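Local structure of MGS-M5 (4Q3N) at residues A[15-20]-A[230-235]; A[25-30]-A[237-242]. The protein probably catalyses the NAD-dependent interconversion of L-lactate and pyruvate, as a tetrameric Rossmann-fold dehydrogenase from a deep-sea metagenome. One frame throughout, in Å; residues are numbered along the deposited sequence. Where two conformers were deposited one is given.

Contact 1: residues A[15-20]-A[230-235]; sequences GMSYAY and TYYGIG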
loop_
_atom_site.group_PDB
_atom_site.type_symbol
_atom_site.label_atom_id
_atom_site.label_comp_id
_atom_site.label_asym_id
_atom_site.label_seq_id
_atom_site.Cartn_x
_atom_site.Cartn_y
_atom_site.Cartn_z
ATOM N N GLY A 15 -0.814 21.913 -8.103
ATOM C CA GLY A 15 -2.079 21.332 -7.648
ATOM C C GLY A 15 -2.290 19.950 -8.265
ATOM O O GLY A 15 -2.807 19.023 -7.600
ATOM N N MET A 16 -1.907 19.793 -9.532
ATOM C CA MET A 16 -2.236 18.543 -10.212
ATOM C C MET A 16 -1.209 17.424 -9.862
ATOM O O MET A 16 -1.566 16.270 -9.868
ATOM C CB MET A 16 -2.327 18.723 -11.734
ATOM C CG MET A 16 -3.585 19.545 -12.152
ATOM S SD MET A 16 -5.109 18.839 -11.503
ATOM C CE MET A 16 -5.029 17.075 -11.999
ATOM N N SER A 17 0.039 17.775 -9.603
ATOM C CA SER A 17 1.008 16.777 -9.147
ATOM C C SER A 17 0.554 16.259 -7.779
ATOM O O SER A 17 0.549 15.062 -7.502
ATOM C CB SER A 17 2.397 17.403 -9.082
ATOM O OG SER A 17 2.871 17.626 -10.411
ATOM N N TYR A 18 0.083 17.175 -6.953
ATOM C CA TYR A 18 -0.514 16.801 -5.676
ATOM C C TYR A 18 -1.719 15.847 -5.874
ATOM O O TYR A 18 -1.777 14.742 -5.273
ATOM C CB TYR A 18 -0.951 18.074 -4.935
ATOM C CG TYR A 18 -1.877 17.827 -3.739
ATOM C CD1 TYR A 18 -1.515 16.967 -2.698
ATOM C CD2 TYR A 18 -3.093 18.481 -3.651
ATOM C CE1 TYR A 18 -2.386 16.763 -1.564
ATOM C CE2 TYR A 18 -3.960 18.318 -2.525
ATOM C CZ TYR A 18 -3.585 17.460 -1.489
ATOM O OH TYR A 18 -4.431 17.291 -0.410
ATOM N N ALA A 19 -2.665 16.236 -6.721
ATOM C CA ALA A 19 -3.821 15.397 -6.975
ATOM C C ALA A 19 -3.401 14.009 -7.531
ATOM O O ALA A 19 -3.895 12.982 -7.049
ATOM C CB ALA A 19 -4.779 16.075 -7.933
ATOM N N TYR A 20 -2.470 13.992 -8.488
ATOM C CA TYR A 20 -2.100 12.717 -9.096
ATOM C C TYR A 20 -1.418 11.838 -8.061
ATOM O O TYR A 20 -1.585 10.617 -8.069
ATOM C CB TYR A 20 -1.150 12.925 -10.241
ATOM C CG TYR A 20 -0.883 11.743 -11.168
ATOM C CD1 TYR A 20 -1.933 11.009 -11.762
ATOM C CD2 TYR A 20 0.399 11.475 -11.556
ATOM C CE1 TYR A 20 -1.636 10.015 -12.708
ATOM C CE2 TYR A 20 0.698 10.492 -12.502
ATOM C CZ TYR A 20 -0.328 9.801 -13.072
ATOM O OH TYR A 20 0.039 8.886 -14.022
ATOM N N THR A 230 9.329 23.573 -10.544
ATOM C CA THR A 230 9.419 22.410 -9.661
ATOM C C THR A 230 8.009 22.054 -9.175
ATOM O O THR A 230 7.209 22.950 -8.877
ATOM C CB THR A 230 10.398 22.704 -8.490
ATOM O OG1 THR A 230 10.318 21.665 -7.506
ATOM C CG2 THR A 230 10.104 24.019 -7.842
ATOM N N TYR A 231 7.665 20.759 -9.131
ATOM C CA TYR A 231 6.322 20.381 -8.695
ATOM C C TYR A 231 6.177 18.948 -8.191
ATOM O O TYR A 231 5.278 18.690 -7.415
ATOM C CB TYR A 231 5.275 20.606 -9.811
ATOM C CG TYR A 231 5.713 20.251 -11.230
ATOM C CD1 TYR A 231 5.549 18.974 -11.742
ATOM C CD2 TYR A 231 6.266 21.255 -12.087
ATOM C CE1 TYR A 231 5.922 18.675 -13.089
ATOM C CE2 TYR A 231 6.704 20.950 -13.357
ATOM C CZ TYR A 231 6.512 19.669 -13.854
ATOM O OH TYR A 231 6.911 19.422 -15.133
ATOM N N TYR A 232 7.042 18.019 -8.595
ATOM C CA TYR A 232 6.878 16.659 -8.055
ATOM C C TYR A 232 7.182 16.614 -6.552
ATOM O O TYR A 232 6.463 15.983 -5.735
ATOM C CB TYR A 232 7.766 15.671 -8.838
ATOM C CG TYR A 232 7.293 15.483 -10.283
ATOM C CD1 TYR A 232 5.950 15.268 -10.559
ATOM C CD2 TYR A 232 8.197 15.524 -11.346
ATOM C CE1 TYR A 232 5.504 15.097 -11.866
ATOM C CE2 TYR A 232 7.771 15.354 -12.653
ATOM C CZ TYR A 232 6.418 15.152 -12.903
ATOM O OH TYR A 232 5.976 15.029 -14.201
ATOM N N GLY A 233 8.236 17.301 -6.152
ATOM C CA GLY A 233 8.581 17.359 -4.730
ATOM C C GLY A 233 7.466 17.915 -3.856
ATOM O O GLY A 233 7.020 17.252 -2.909
ATOM N N ILE A 234 6.963 19.107 -4.160
ATOM C CA ILE A 234 5.913 19.701 -3.316
ATOM C C ILE A 234 4.651 18.824 -3.370
ATOM O O ILE A 234 3.928 18.687 -2.383
ATOM C CB ILE A 234 5.612 21.155 -3.755
ATOM C CG1 ILE A 234 4.623 21.830 -2.793
ATOM C CG2 ILE A 234 5.106 21.193 -5.194
ATOM C CD1 ILE A 234 5.118 21.938 -1.330
ATOM N N GLY A 235 4.394 18.216 -4.526
ATOM C CA GLY A 235 3.217 17.361 -4.613
ATOM C C GLY A 235 3.225 16.269 -3.539
ATOM O O GLY A 235 2.208 16.007 -2.881
#

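Contact 2: residues A[25-30]-A[237-242]; sequences QGTVEE and ALVRIT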
loop_
_atom_site.group_PDB
_atom_site.type_symbol
_atom_site.label_atom_id
_atom_site.label_comp_id
_atom_site.label_asym_id
_atom_site.label_seq_id
_atom_site.Cartn_x
_atom_site.Cartn_y
_atom_site.Cartn_z
ATOM N N GLN A 25 -1.445 7.130 -4.465
ATOM C CA GLN A 25 -1.301 6.652 -3.097
ATOM C C GLN A 25 -2.656 6.249 -2.503
ATOM O O GLN A 25 -2.676 5.693 -1.428
ATOM C CB GLN A 25 -0.633 7.723 -2.196
ATOM C CG GLN A 25 0.842 8.001 -2.588
ATOM C CD GLN A 25 1.565 8.761 -1.488
ATOM O OE1 GLN A 25 1.280 8.550 -0.289
ATOM N NE2 GLN A 25 2.485 9.685 -1.870
ATOM N N GLY A 26 -3.772 6.557 -3.163
ATOM C CA GLY A 26 -5.089 6.333 -2.526
ATOM C C GLY A 26 -5.283 7.080 -1.202
ATOM O O GLY A 26 -5.821 6.549 -0.230
ATOM N N THR A 27 -4.849 8.335 -1.131
ATOM C CA THR A 27 -4.896 9.116 0.123
ATOM C C THR A 27 -6.275 9.391 0.668
ATOM O O THR A 27 -6.534 9.243 1.880
ATOM C CB THR A 27 -4.210 10.495 -0.102
ATOM O OG1 THR A 27 -2.936 10.199 -0.663
ATOM C CG2 THR A 27 -4.031 11.217 1.253
ATOM N N VAL A 28 -7.183 9.761 -0.232
ATOM C CA VAL A 28 -8.561 10.024 0.218
ATOM C C VAL A 28 -9.511 9.435 -0.809
ATOM O O VAL A 28 -9.075 9.093 -1.900
ATOM C CB VAL A 28 -8.855 11.558 0.364
ATOM C CG1 VAL A 28 -7.939 12.190 1.391
ATOM C CG2 VAL A 28 -8.698 12.271 -1.029
ATOM N N GLU A 29 -10.795 9.377 -0.455
ATOM C CA GLU A 29 -11.843 8.924 -1.347
ATOM C C GLU A 29 -12.241 9.976 -2.428
ATOM O O GLU A 29 -12.462 9.628 -3.591
ATOM C CB GLU A 29 -13.092 8.594 -0.543
ATOM C CG GLU A 29 -14.239 8.061 -1.439
ATOM C CD GLU A 29 -15.484 7.665 -0.666
ATOM O OE1 GLU A 29 -15.368 7.261 0.533
ATOM O OE2 GLU A 29 -16.590 7.713 -1.264
ATOM N N GLU A 30 -12.403 11.247 -2.021
ATOM C CA GLU A 30 -13.073 12.237 -2.902
ATOM C C GLU A 30 -12.202 13.445 -3.169
ATOM O O GLU A 30 -11.677 14.037 -2.234
ATOM C CB GLU A 30 -14.378 12.738 -2.264
ATOM C CG GLU A 30 -15.367 11.722 -1.848
ATOM C CD GLU A 30 -16.638 12.418 -1.345
ATOM O OE1 GLU A 30 -16.796 12.525 -0.106
ATOM O OE2 GLU A 30 -17.417 12.924 -2.192
ATOM N N ALA A 237 5.039 16.280 -0.703
ATOM C CA ALA A 237 5.002 16.931 0.606
ATOM C C ALA A 237 3.533 17.213 0.970
ATOM O O ALA A 237 3.113 16.965 2.104
ATOM C CB ALA A 237 5.817 18.291 0.578
ATOM N N LEU A 238 2.761 17.768 0.014
ATOM C CA LEU A 238 1.347 18.065 0.284
ATOM C C LEU A 238 0.542 16.769 0.587
ATOM O O LEU A 238 -0.384 16.764 1.429
ATOM C CB LEU A 238 0.692 18.800 -0.893
ATOM C CG LEU A 238 1.257 20.219 -1.146
ATOM C CD1 LEU A 238 0.828 20.826 -2.530
ATOM C CD2 LEU A 238 0.882 21.163 0.043
ATOM N N VAL A 239 0.866 15.699 -0.128
ATOM C CA VAL A 239 0.225 14.411 0.184
ATOM C C VAL A 239 0.506 14.013 1.623
ATOM O O VAL A 239 -0.398 13.582 2.381
ATOM C CB VAL A 239 0.698 13.301 -0.769
ATOM C CG1 VAL A 239 0.138 11.917 -0.243
ATOM C CG2 VAL A 239 0.184 13.634 -2.164
ATOM N N ARG A 240 1.756 14.181 2.035
ATOM C CA ARG A 240 2.131 13.726 3.374
ATOM C C ARG A 240 1.428 14.521 4.434
ATOM O O ARG A 240 1.006 13.966 5.467
ATOM C CB ARG A 240 3.638 13.833 3.589
ATOM C CG ARG A 240 4.120 13.092 4.860
ATOM C CD ARG A 240 3.845 11.521 4.706
ATOM N NE ARG A 240 3.987 10.786 5.963
ATOM C CZ ARG A 240 3.095 10.752 6.953
ATOM N NH1 ARG A 240 1.985 11.488 6.906
ATOM N NH2 ARG A 240 3.339 10.003 8.028
ATOM N N ILE A 241 1.307 15.831 4.207
ATOM C CA ILE A 241 0.570 16.690 5.151
ATOM C C ILE A 241 -0.889 16.248 5.203
ATOM O O ILE A 241 -1.472 16.082 6.271
ATOM C CB ILE A 241 0.669 18.178 4.762
ATOM C CG1 ILE A 241 2.136 18.660 4.942
ATOM C CG2 ILE A 241 -0.293 19.015 5.596
ATOM C CD1 ILE A 241 2.494 19.981 4.125
ATOM N N THR A 242 -1.458 16.005 4.030
ATOM C CA THR A 242 -2.851 15.558 3.931
ATOM C C THR A 242 -3.068 14.235 4.695
ATOM O O THR A 242 -4.082 14.036 5.386
ATOM C CB THR A 242 -3.240 15.393 2.446
ATOM O OG1 THR A 242 -3.038 16.674 1.783
ATOM C CG2 THR A 242 -4.711 14.966 2.317
#

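Contact 1: residues A[15-20]-A[230-235]
The backbones are in contact where helix 13-25 meets the start of helix 232-246: the CA of Y18 lies 3.9 Å from the CA of G235. Helix 13-25 is the first helix of the Rossmann fold, and G15 is the last glycine of a GxGxxG sequence, consistent with the dinucleotide-binding turn of lactate dehydrogenases. The partner helix belongs to the C-terminal catalytic domain, so the contact joins the two domains. The absence of a side chain at G235 is consistent with this closeness: a beta carbon there would lie a tight 3.2 Å from both S17 C and Y18 N. Y231 occupies the N-cap position, and the first turn above it is closed by G235 N bonding to Y231 O at 3.1 Å.

S17 is the residue that reaches across. Its OG is anti to its own carbonyl carbon (chi1 -71°), a rotation that lets it hydrogen-bond back to F13 O while facing the two tyrosines. S17 OG comes within 3.3 Å of Y231 CD1 and 3.9 Å of Y232 CD1, approaching both rings obliquely. The Y231 ring, set in the crowded position between N and carbonyl carbon (chi1 39°), places its CE1 3.6 Å above the plane of the Y232 ring, offset toward the rim. D47 of the second subunit accepts hydrogen bonds from the backbone N of Y231 and of Y232, tying this helix start to the subunit interface. Next along the helix, Y18, with CG anti to its backbone N, turns a ring edge to the G235 carbonyl, its CD1 3.8 Å from G235 O.

Contact 2: residues A[25-30]-A[237-242]
V239 CG1 is anti to its backbone N (chi1 172°), while Q25 sets CG anti to its carbonyl carbon (chi1 -67°) and runs on extended, so that the methyl and the amide meet tip to tip. The junction lies where helix 13-25 of the Rossmann fold ends, in a Schellman motif with G26 as the C-prime residue: its positive phi turns the chain out of the helix, and the backbone N of T27 bonds to M22 O. The loop then leads into strand 30-34 as the helix-to-strand connection of the first beta-alpha-beta unit (strand 5-9, helix 13-25, strand 30-34), and it rests on helix 232-246 of the C-terminal domain.

V239 CG1 is the atom on which the contact centres. It lies 3.6 Å from Q25 OE1, touches CD and NE2 of the same amide, and is 3.5 Å from T27 OG1, whose side chain crosses it obliquely. These are van der Waals contacts between a methyl and polar atoms; the amide's polar bond goes instead from Q25 NE2 to N24 of the second subunit, so this end of the contact borders that interface. The backbone separation, 7.4 Å from T27 CA to V239 CA, fits an interface made by side chains.

One turn further along, T27 and T242 cross at about a right angle, methyl to methyl, with T27 CG2 4.0 Å from T242 CG2. V28 CG1 adds a looser contact with the same T242 methyl. With OG1 beside its backbone N and CG2 anti to it, T242 turns its methyl to the loop; the buried hydroxyl is also hydrogen-bonded with Y18 OH. L238 O, already bonded to T242 N, accepts T242 OG1 at 2.7 Å, with the donor 33° out of the carbonyl plane.

The two contacts follow one another along helix 232-246, with centres 11 Å apart. Contact 1 uses the start of that helix and contact 2 a part further on; their partners are helix 13-25 and then the end of that helix with the loop leading to strand 30-34. The order is 15-20, 25-30, 230-235, 237-242, so the segments of the two contacts alternate and the pairs cross, with over 200 residues between partners. Y18 bridges them: its OH lies 2.7 Å from T242 OG1, a probable hydrogen bond, and its CD1 packs 3.4 Å from L238 CB. Together they join the NAD-binding and C-terminal domains, linked to each other through Y18, and both also touch the second subunit.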